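Local atomic coordinates of SusD-like carbohydrate binding protein (Bacteroides vulgatus, PDB entry 3LEW), a protein that probably binds carbohydrate at the bacterial outer membrane as a SusD-like nutrient-binding protein. Residues A[362-365]-A[366-370]; A[167-170]-A[171-174]; A[66-69]-A[70-74]; A[177-180]-A[181-185]. One frame throughout, in Å; residues are numbered along the deposited sequence. Where two conformers were deposited one is given.

Interaction 1. Residues A[362-365]-A[366-370]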
loop_
_atom_site.group_PDB
_atom_site.type_symbol
_atom_site.label_atom_id
_atom_site.label_comp_id
_atom_site.label_asym_id
_atom_site.label_seq_id
_atom_site.Cartn_x
_atom_site.Cartn_y
_atom_site.Cartn_z
ATOM N N ASP A 362 -7.678 11.592 22.660
ATOM C CA ASP A 362 -9.118 11.795 22.413
ATOM C C ASP A 362 -9.838 10.457 22.671
ATOM O O ASP A 362 -9.600 9.474 21.963
ATOM C CB ASP A 362 -9.304 12.276 20.982
ATOM C CG ASP A 362 -10.761 12.538 20.615
ATOM O OD1 ASP A 362 -11.662 11.983 21.274
ATOM O OD2 ASP A 362 -10.993 13.234 19.599
ATOM N N PRO A 363 -10.714 10.413 23.671
ATOM C CA PRO A 363 -11.420 9.154 24.011
ATOM C C PRO A 363 -12.188 8.502 22.889
ATOM O O PRO A 363 -12.461 7.281 22.953
ATOM C CB PRO A 363 -12.400 9.590 25.110
ATOM C CG PRO A 363 -11.908 10.872 25.602
ATOM C CD PRO A 363 -11.172 11.534 24.503
ATOM N N ASP A 364 -12.539 9.261 21.844
ATOM C CA ASP A 364 -13.301 8.699 20.723
ATOM C C ASP A 364 -12.511 7.664 19.894
ATOM O O ASP A 364 -13.115 6.924 19.138
ATOM C CB ASP A 364 -13.854 9.811 19.810
ATOM C CG ASP A 364 -14.905 9.296 18.828
ATOM O OD1 ASP A 364 -15.938 8.758 19.312
ATOM O OD2 ASP A 364 -14.698 9.428 17.578
ATOM N N ALA A 365 -11.185 7.586 20.075
ATOM C CA ALA A 365 -10.366 6.616 19.373
ATOM C C ALA A 365 -10.943 5.204 19.473
ATOM O O ALA A 365 -11.031 4.482 18.492
ATOM C CB ALA A 365 -8.932 6.624 19.884
ATOM N N ILE A 366 -11.313 4.807 20.675
ATOM C CA ILE A 366 -11.756 3.447 20.885
ATOM C C ILE A 366 -13.082 3.180 20.186
ATOM O O ILE A 366 -13.365 2.044 19.817
ATOM C CB ILE A 366 -11.832 3.107 22.370
ATOM C CG1 ILE A 366 -11.932 1.590 22.550
ATOM C CG2 ILE A 366 -12.952 3.889 23.032
ATOM C CD1 ILE A 366 -12.133 1.155 23.955
ATOM N N ASN A 367 -13.898 4.205 19.970
ATOM C CA ASN A 367 -15.196 3.969 19.338
ATOM C C ASN A 367 -15.035 3.659 17.849
ATOM O O ASN A 367 -15.744 2.796 17.317
ATOM C CB ASN A 367 -16.085 5.181 19.514
ATOM C CG ASN A 367 -16.330 5.489 20.961
ATOM O OD1 ASN A 367 -16.529 4.571 21.763
ATOM N ND2 ASN A 367 -16.282 6.777 21.320
ATOM N N LYS A 368 -14.109 4.366 17.204
ATOM C CA LYS A 368 -13.828 4.132 15.789
ATOM C C LYS A 368 -13.206 2.756 15.583
ATOM O O LYS A 368 -13.603 2.037 14.672
ATOM C CB LYS A 368 -12.982 5.254 15.189
ATOM C CG LYS A 368 -13.666 6.643 15.320
ATOM C CD LYS A 368 -14.822 6.780 14.344
ATOM C CE LYS A 368 -15.528 8.143 14.404
ATOM N NZ LYS A 368 -16.292 8.500 15.632
ATOM N N LEU A 369 -12.297 2.367 16.467
ATOM C CA LEU A 369 -11.743 1.027 16.451
ATOM C C LEU A 369 -12.830 -0.042 16.633
ATOM O O LEU A 369 -12.894 -1.022 15.895
ATOM C CB LEU A 369 -10.682 0.898 17.548
ATOM C CG LEU A 369 -9.912 -0.418 17.623
ATOM C CD1 LEU A 369 -9.185 -0.743 16.268
ATOM C CD2 LEU A 369 -8.949 -0.395 18.824
ATOM N N ASN A 370 -13.704 0.178 17.611
ATOM C CA ASN A 370 -14.785 -0.757 17.892
ATOM C C ASN A 370 -15.828 -0.814 16.780
ATOM O O ASN A 370 -16.457 -1.846 16.610
ATOM C CB ASN A 370 -15.441 -0.442 19.235
ATOM C CG ASN A 370 -14.668 -1.033 20.417
ATOM O OD1 ASN A 370 -13.831 -1.924 20.232
ATOM N ND2 ASN A 370 -14.926 -0.535 21.617
HETATM O O HOH W 1 -9.984 5.958 23.354
#
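Asp364 grips Asn367 and Lys368 with separate carboxylate oxygens where a type I beta turn, Asp362 to Ala365, runs into helix 365-376. Asn367 ND2 reaches Asp364 OD1 at 2.8 Å in a nearly straight bond (176°); OD1 lies in the amide plane of Asn367 but is met on its anti side, out of the carboxylate plane. Lys368 NZ closes a salt bridge of 2.7 Å on the syn lone pair of Asp364 OD2, its chain bent at chi2 and again at chi4 (-67°) to fold the ammonium back. Asp364 O takes Asn367 N as well, at 2.9 Å, and more weakly Lys368 N. With an alanine here the Asn367 amide would probably be free to turn and the ammonium of Lys368 would lose its mate. Lys357, on helix 346-359, also pairs with Asp364 OD2, so two lysines share that oxygen and probably favour its ionised form. In the second shell the turn itself is fixed: Asp362 OD1 accepts from Asp364 N at 2.9 Å, a capping bond, and Asp362 OD2 forms a salt bridge to Lys223. A water takes Ile366 N at 3.2 Å and donates to Pro363 O at 2.8 Å.

Interaction 2. Residues A[167-170]-A[171-174]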
loop_
_atom_site.group_PDB
_atom_site.type_symbol
_atom_site.label_atom_id
_atom_site.label_comp_id
_atom_site.label_asym_id
_atom_site.label_seq_id
_atom_site.Cartn_x
_atom_site.Cartn_y
_atom_site.Cartn_z
ATOM N N ALA A 167 18.694 16.017 -2.984
ATOM C CA ALA A 167 17.578 15.428 -2.299
ATOM C C ALA A 167 17.175 16.338 -1.112
ATOM O O ALA A 167 18.034 16.951 -0.462
ATOM C CB ALA A 167 17.957 14.030 -1.779
ATOM N N SER A 168 15.877 16.397 -0.866
ATOM C CA SER A 168 15.274 17.025 0.324
ATOM C C SER A 168 15.183 15.997 1.437
ATOM O O SER A 168 15.342 14.822 1.176
ATOM C CB SER A 168 13.886 17.542 -0.006
ATOM O OG SER A 168 13.993 18.587 -0.946
ATOM N N SER A 169 14.874 16.450 2.650
ATOM C CA SER A 169 14.788 15.579 3.821
ATOM C C SER A 169 13.418 14.954 3.901
ATOM O O SER A 169 12.455 15.410 3.249
ATOM C CB SER A 169 14.976 16.331 5.115
ATOM O OG SER A 169 13.909 17.254 5.332
ATOM N N VAL A 170 13.321 13.928 4.747
ATOM C CA VAL A 170 12.033 13.252 4.943
ATOM C C VAL A 170 10.961 14.220 5.443
ATOM O O VAL A 170 9.809 14.176 4.937
ATOM C CB VAL A 170 12.165 11.993 5.865
ATOM C CG1 VAL A 170 12.775 12.357 7.230
ATOM C CG2 VAL A 170 10.799 11.268 6.018
ATOM N N SER A 171 11.310 15.148 6.336
ATOM C CA SER A 171 10.336 16.150 6.803
ATOM C C SER A 171 9.877 17.039 5.634
ATOM O O SER A 171 8.689 17.363 5.506
ATOM C CB SER A 171 10.922 17.031 7.907
ATOM O OG SER A 171 11.165 16.304 9.096
ATOM N N GLU A 172 10.825 17.428 4.783
ATOM C CA GLU A 172 10.499 18.293 3.648
ATOM C C GLU A 172 9.614 17.594 2.605
ATOM O O GLU A 172 8.703 18.212 2.044
ATOM C CB GLU A 172 11.765 18.824 2.997
ATOM C CG GLU A 172 12.486 19.838 3.840
ATOM C CD GLU A 172 13.887 20.192 3.365
ATOM O OE1 GLU A 172 14.518 19.380 2.641
ATOM O OE2 GLU A 172 14.368 21.269 3.809
ATOM N N VAL A 173 9.852 16.313 2.364
ATOM C CA VAL A 173 9.059 15.570 1.398
ATOM C C VAL A 173 7.664 15.344 1.955
ATOM O O VAL A 173 6.660 15.489 1.220
ATOM C CB VAL A 173 9.730 14.277 0.939
ATOM C CG1 VAL A 173 8.833 13.502 -0.012
ATOM C CG2 VAL A 173 11.062 14.593 0.252
ATOM N N TYR A 174 7.574 14.973 3.235
ATOM C CA TYR A 174 6.236 14.937 3.876
ATOM C C TYR A 174 5.502 16.296 3.760
ATOM O O TYR A 174 4.311 16.324 3.440
ATOM C CB TYR A 174 6.301 14.444 5.327
ATOM C CG TYR A 174 6.213 12.939 5.499
ATOM C CD1 TYR A 174 5.073 12.231 5.107
ATOM C CD2 TYR A 174 7.232 12.249 6.130
ATOM C CE1 TYR A 174 4.975 10.870 5.259
ATOM C CE2 TYR A 174 7.149 10.863 6.299
ATOM C CZ TYR A 174 6.003 10.196 5.890
ATOM O OH TYR A 174 5.878 8.838 6.050
#
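Ser169 and Glu172 exchange two hydrogen bonds in a capping box at the start of helix 170-187, after a short, weakly bonded strand around 168-169. Glu172 N donates to Ser169 OG at 3.1 Å, and in return Ser169 N donates to Glu172 OE1 at 3.0 Å. The second bond is fairly straight (168°) and meets OE1 on the anti side, tilted out of the carboxylate plane. Each side chain is set for this by its first torsion: Ser169 OG sits between the backbone N and the carbonyl carbon (chi1 66°), facing the first turn, while Glu172 CG lies beside its own N and the extended chain carries the carboxylate back to the strand.

Backbone bonds continue the turn: Val173 N donates to Ser169 O and Tyr174 N to Val170 O, each at 2.9 Å. In the conformer given, the polar end of Ser171 turns to another part of the chain, its OG bonded to Pro144 O.

The apolar contact is that of Val170 with Tyr174: the valine runs alongside the tyrosine, with Val170 CG2 3.7 Å from Tyr174 CE2, and the tyrosine also packs on Leu130 and Ala133 of helix 111-135. A looser van der Waals contact sets Val173 CG2 4.1 Å from Ser168 CB, and Val173 further touches Cys148 of the partner strand 147-149.

Chemically, the box supplies acceptors to two N-H groups at the strand-to-helix junction, and a carboxylate held at a helix N-terminus is likely to be favoured by the helix dipole.

Interaction 3. Residues A[66-69]-A[70-74]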
loop_
_atom_site.group_PDB
_atom_site.type_symbol
_atom_site.label_atom_id
_atom_site.label_comp_id
_atom_site.label_asym_id
_atom_site.label_seq_id
_atom_site.Cartn_x
_atom_site.Cartn_y
_atom_site.Cartn_z
ATOM N N GLY A 66 8.618 -14.230 -8.643
ATOM C CA GLY A 66 8.072 -12.989 -8.124
ATOM C C GLY A 66 8.730 -12.402 -6.904
ATOM O O GLY A 66 9.722 -11.624 -7.043
ATOM N N PHE A 67 8.163 -12.673 -5.722
ATOM C CA PHE A 67 8.494 -11.908 -4.519
ATOM C C PHE A 67 9.213 -12.642 -3.410
ATOM O O PHE A 67 9.312 -12.117 -2.285
ATOM C CB PHE A 67 7.211 -11.272 -3.999
ATOM C CG PHE A 67 6.725 -10.148 -4.887
ATOM C CD1 PHE A 67 5.878 -10.405 -5.979
ATOM C CD2 PHE A 67 7.095 -8.845 -4.615
ATOM C CE1 PHE A 67 5.431 -9.338 -6.815
ATOM C CE2 PHE A 67 6.620 -7.815 -5.417
ATOM C CZ PHE A 67 5.794 -8.068 -6.508
ATOM N N ARG A 68 9.792 -13.795 -3.728
ATOM C CA ARG A 68 10.513 -14.567 -2.681
ATOM C C ARG A 68 11.675 -13.738 -2.084
ATOM O O ARG A 68 11.839 -13.739 -0.885
ATOM C CB ARG A 68 11.036 -15.912 -3.183
ATOM C CG ARG A 68 11.783 -16.733 -2.049
ATOM C CD ARG A 68 12.665 -17.877 -2.605
ATOM N NE ARG A 68 13.666 -17.344 -3.552
ATOM C CZ ARG A 68 14.931 -17.039 -3.267
ATOM N NH1 ARG A 68 15.424 -17.233 -2.043
ATOM N NH2 ARG A 68 15.726 -16.563 -4.220
ATOM N N THR A 69 12.457 -13.041 -2.913
ATOM C CA THR A 69 13.590 -12.286 -2.416
ATOM C C THR A 69 13.135 -11.097 -1.535
ATOM O O THR A 69 13.869 -10.673 -0.687
ATOM C CB THR A 69 14.537 -11.817 -3.508
ATOM O OG1 THR A 69 13.836 -10.957 -4.428
ATOM C CG2 THR A 69 15.184 -13.033 -4.291
ATOM N N HIS A 70 11.944 -10.573 -1.768
ATOM C CA HIS A 70 11.349 -9.523 -0.940
ATOM C C HIS A 70 11.040 -10.074 0.432
ATOM O O HIS A 70 11.327 -9.405 1.440
ATOM C CB HIS A 70 10.071 -8.888 -1.593
ATOM C CG HIS A 70 10.273 -8.461 -3.013
ATOM N ND1 HIS A 70 10.573 -9.367 -4.004
ATOM C CD2 HIS A 70 10.211 -7.247 -3.620
ATOM C CE1 HIS A 70 10.710 -8.725 -5.160
ATOM N NE2 HIS A 70 10.482 -7.437 -4.960
ATOM N N ASN A 71 10.475 -11.294 0.496
ATOM C CA ASN A 71 10.186 -11.931 1.771
ATOM C C ASN A 71 11.476 -12.127 2.579
ATOM O O ASN A 71 11.441 -12.077 3.803
ATOM C CB ASN A 71 9.418 -13.230 1.529
ATOM C CG ASN A 71 8.639 -13.746 2.741
ATOM O OD1 ASN A 71 8.644 -14.966 2.984
ATOM N ND2 ASN A 71 7.890 -12.870 3.436
ATOM N N GLU A 72 12.591 -12.337 1.892
ATOM C CA GLU A 72 13.921 -12.519 2.474
ATOM C C GLU A 72 14.617 -11.214 2.882
ATOM O O GLU A 72 15.689 -11.242 3.542
ATOM C CB GLU A 72 14.844 -13.131 1.422
ATOM C CG GLU A 72 14.495 -14.490 0.955
ATOM C CD GLU A 72 15.583 -15.083 0.105
ATOM O OE1 GLU A 72 16.192 -14.362 -0.711
ATOM O OE2 GLU A 72 15.850 -16.280 0.262
ATOM N N PHE A 73 14.058 -10.091 2.436
ATOM C CA PHE A 73 14.636 -8.738 2.602
ATOM C C PHE A 73 15.842 -8.445 1.717
ATOM O O PHE A 73 16.588 -7.478 1.958
ATOM C CB PHE A 73 14.932 -8.398 4.079
ATOM C CG PHE A 73 13.702 -8.304 4.924
ATOM C CD1 PHE A 73 12.975 -7.138 5.008
ATOM C CD2 PHE A 73 13.283 -9.386 5.647
ATOM C CE1 PHE A 73 11.811 -7.069 5.781
ATOM C CE2 PHE A 73 12.169 -9.334 6.397
ATOM C CZ PHE A 73 11.411 -8.176 6.475
ATOM N N SER A 74 16.072 -9.258 0.691
ATOM C CA SER A 74 17.207 -8.959 -0.192
ATOM C C SER A 74 16.870 -8.094 -1.432
ATOM O O SER A 74 17.789 -7.456 -1.980
ATOM C CB SER A 74 17.912 -10.239 -0.606
ATOM O OG SER A 74 17.110 -10.956 -1.472
#
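Phe67 and His70 press together on the packed side of this short helical turn. Phe67 CD2 stands over the centre of the imidazole face of His70, 3.4 Å above its plane, and the two ring planes are inclined at 49°. His70 CG is turned beside its own backbone N (chi1 -50°), which swings the ring back under the phenylalanine; there ND1 comes within 3.3 Å of Phe67 CA. His70 NE2 and Thr82 OG1 are hydrogen-bonded, which also restrains the ring's rotation. Phe286 and Tyr273 meet Phe67 edge-to-face. A serine in place of His70 would probably leave the Phe67 ring without its neighbour, open a gap beside it and deprive Thr82 of a polar partner.

Phe67 holds the N-cap position of helix 68-71, and Asn71 N closes the first turn on Phe67 O at 3.1 Å. The helix ends in a Schellman motif: Phe73 has positive phi (73°), Phe73 N returns to His70 O, and Ser74 N reaches Thr69 O at 3.0 Å. Thr69 O also receives a weak bond from Ser74 OG. Asn71 turns its amide to Ala54, Val59 and Leu61, tying the helix to the chain before it.

The more exposed, looser side belongs to Arg68 and Glu72, the latter modelled in two conformers. In the one given, Arg68 NH1 and Glu72 OE2 form a salt bridge, OE2 lying at the guanidinium edge near its plane with the carboxylate turned well away from that plane; the very short separation and the second conformer make the exact geometry doubtful.

Interaction 4. Residues A[177-180]-A[181-185]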
loop_
_atom_site.group_PDB
_atom_site.type_symbol
_atom_site.label_atom_id
_atom_site.label_comp_id
_atom_site.label_asym_id
_atom_site.label_seq_id
_atom_site.Cartn_x
_atom_site.Cartn_y
_atom_site.Cartn_z
ATOM N N SER A 177 4.171 16.795 0.264
ATOM C CA SER A 177 2.984 15.963 0.029
ATOM C C SER A 177 1.733 16.607 0.615
ATOM O O SER A 177 0.708 16.821 -0.079
ATOM C CB SER A 177 3.197 14.586 0.646
ATOM O OG SER A 177 2.058 13.761 0.513
ATOM N N ILE A 178 1.816 16.958 1.895
ATOM C CA ILE A 178 0.695 17.549 2.607
ATOM C C ILE A 178 0.299 18.880 1.971
ATOM O O ILE A 178 -0.901 19.109 1.737
ATOM C CB ILE A 178 0.975 17.668 4.084
ATOM C CG1 ILE A 178 1.069 16.268 4.723
ATOM C CG2 ILE A 178 -0.091 18.492 4.821
ATOM C CD1 ILE A 178 1.716 16.276 6.116
ATOM N N ASN A 179 1.278 19.724 1.612
ATOM C CA ASN A 179 0.936 20.986 0.980
ATOM C C ASN A 179 0.226 20.841 -0.362
ATOM O O ASN A 179 -0.764 21.555 -0.625
ATOM C CB ASN A 179 2.149 21.866 0.823
ATOM C CG ASN A 179 1.783 23.300 0.592
ATOM O OD1 ASN A 179 1.265 24.000 1.501
ATOM N ND2 ASN A 179 2.058 23.777 -0.609
ATOM N N ASP A 180 0.716 19.931 -1.201
ATOM C CA ASP A 180 0.072 19.635 -2.485
ATOM C C ASP A 180 -1.363 19.179 -2.276
ATOM O O ASP A 180 -2.258 19.621 -2.984
ATOM C CB ASP A 180 0.830 18.521 -3.237
ATOM C CG ASP A 180 2.143 18.976 -3.865
ATOM O OD1 ASP A 180 2.431 20.206 -3.850
ATOM O OD2 ASP A 180 2.888 18.061 -4.374
ATOM N N LEU A 181 -1.577 18.285 -1.321
ATOM C CA LEU A 181 -2.900 17.735 -1.056
ATOM C C LEU A 181 -3.867 18.791 -0.419
ATOM O O LEU A 181 -5.066 18.850 -0.769
ATOM C CB LEU A 181 -2.762 16.505 -0.163
ATOM C CG LEU A 181 -2.202 15.264 -0.888
ATOM C CD1 LEU A 181 -1.568 14.275 0.104
ATOM C CD2 LEU A 181 -3.263 14.552 -1.721
ATOM N N GLU A 182 -3.328 19.700 0.407
ATOM C CA GLU A 182 -4.159 20.747 0.989
ATOM C C GLU A 182 -4.538 21.736 -0.100
ATOM O O GLU A 182 -5.641 22.266 -0.081
ATOM C CB GLU A 182 -3.466 21.470 2.180
ATOM C CG GLU A 182 -3.383 20.556 3.404
ATOM C CD GLU A 182 -2.715 21.182 4.583
ATOM O OE1 GLU A 182 -1.852 22.099 4.380
ATOM O OE2 GLU A 182 -3.088 20.797 5.718
ATOM N N GLU A 183 -3.616 22.019 -1.023
ATOM C CA GLU A 183 -3.956 22.884 -2.176
ATOM C C GLU A 183 -5.032 22.244 -3.071
ATOM O O GLU A 183 -5.959 22.917 -3.516
ATOM C CB GLU A 183 -2.712 23.172 -2.996
ATOM C CG GLU A 183 -1.885 24.218 -2.337
ATOM C CD GLU A 183 -0.641 24.675 -3.129
ATOM O OE1 GLU A 183 -0.432 24.221 -4.297
ATOM O OE2 GLU A 183 0.131 25.505 -2.543
ATOM N N ALA A 184 -4.898 20.938 -3.306
ATOM C CA ALA A 184 -5.919 20.169 -4.038
ATOM C C ALA A 184 -7.279 20.200 -3.361
ATOM O O ALA A 184 -8.312 20.299 -4.030
ATOM C CB ALA A 184 -5.465 18.739 -4.234
ATOM N N LEU A 185 -7.284 20.061 -2.043
ATOM C CA LEU A 185 -8.543 20.073 -1.304
ATOM C C LEU A 185 -9.336 21.361 -1.526
ATOM O O LEU A 185 -10.553 21.332 -1.594
ATOM C CB LEU A 185 -8.321 19.857 0.188
ATOM C CG LEU A 185 -9.555 19.584 1.041
ATOM C CD1 LEU A 185 -10.119 18.238 0.701
ATOM C CD2 LEU A 185 -9.168 19.646 2.547
HETATM O O HOH W 2 0.780 22.563 4.207
#
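Four consecutive i to i+4 backbone bonds, from Leu181 N to Ser177 O at 3.0 Å through Ala184 N to Asp180 O at 3.0 Å, make this a regular alpha-helical stretch in the middle and later part of helix 170-187. Its side chains divide between two packed flanks and a polar outer one.

On one flank Leu181 curls back over Ser177, its CD1 3.7 Å from Ser177 OG, and packs on Ile208 and Leu209 of helix 202-215. Ser177 OG is itself bonded to Gly126 O, and Asp180 OD1 forms a salt bridge to Arg125, so polar contacts also join this helix to helix 111-135.

Glu182 extends beside Ile178 in the same direction. Ile178 CG2 touches the flat carboxyl group at Glu182 CD, 3.8 Å away, while Glu182 OE2 forms a salt bridge to Lys221 NZ, which probably favours the ionised glutamate; Tyr225 OH is also hydrogen-bonded to OE2.

The outer side is less tightly joined. Asn179 CG is anti to the backbone N (chi1 -162°), which sends the amide along the helix toward Glu183; ND2 reaches Glu183 OE2 at 3.2 Å in a weak, bent bond (125°), the amide and carboxylate planes 67° apart. The other end of the same amide is bridged by water, which donates to Asn179 OD1 at 3.1 Å and to Glu182 OE1 at 2.7 Å.

Overall arrangement
Along the chain interaction 3 comes first, then interactions 2 and 4, then interaction 1. Interactions 2 and 4 share helix 170-187, its start and its later turns, with centres about 15 Å apart on the same side of the chain's centre; both pack against helix 111-135. Interaction 3, on the short helix 68-71, lies on the opposite side from interaction 4, their centres about 34 Å apart. Interaction 1, at the start of helix 365-376, lies in the C-terminal SusD family region, the other three in the N-terminal starch-binding-associated region; its centre is about 36 Å from that of interaction 3. All four are local contacts at or within helices, in a fold with far more helix than strand.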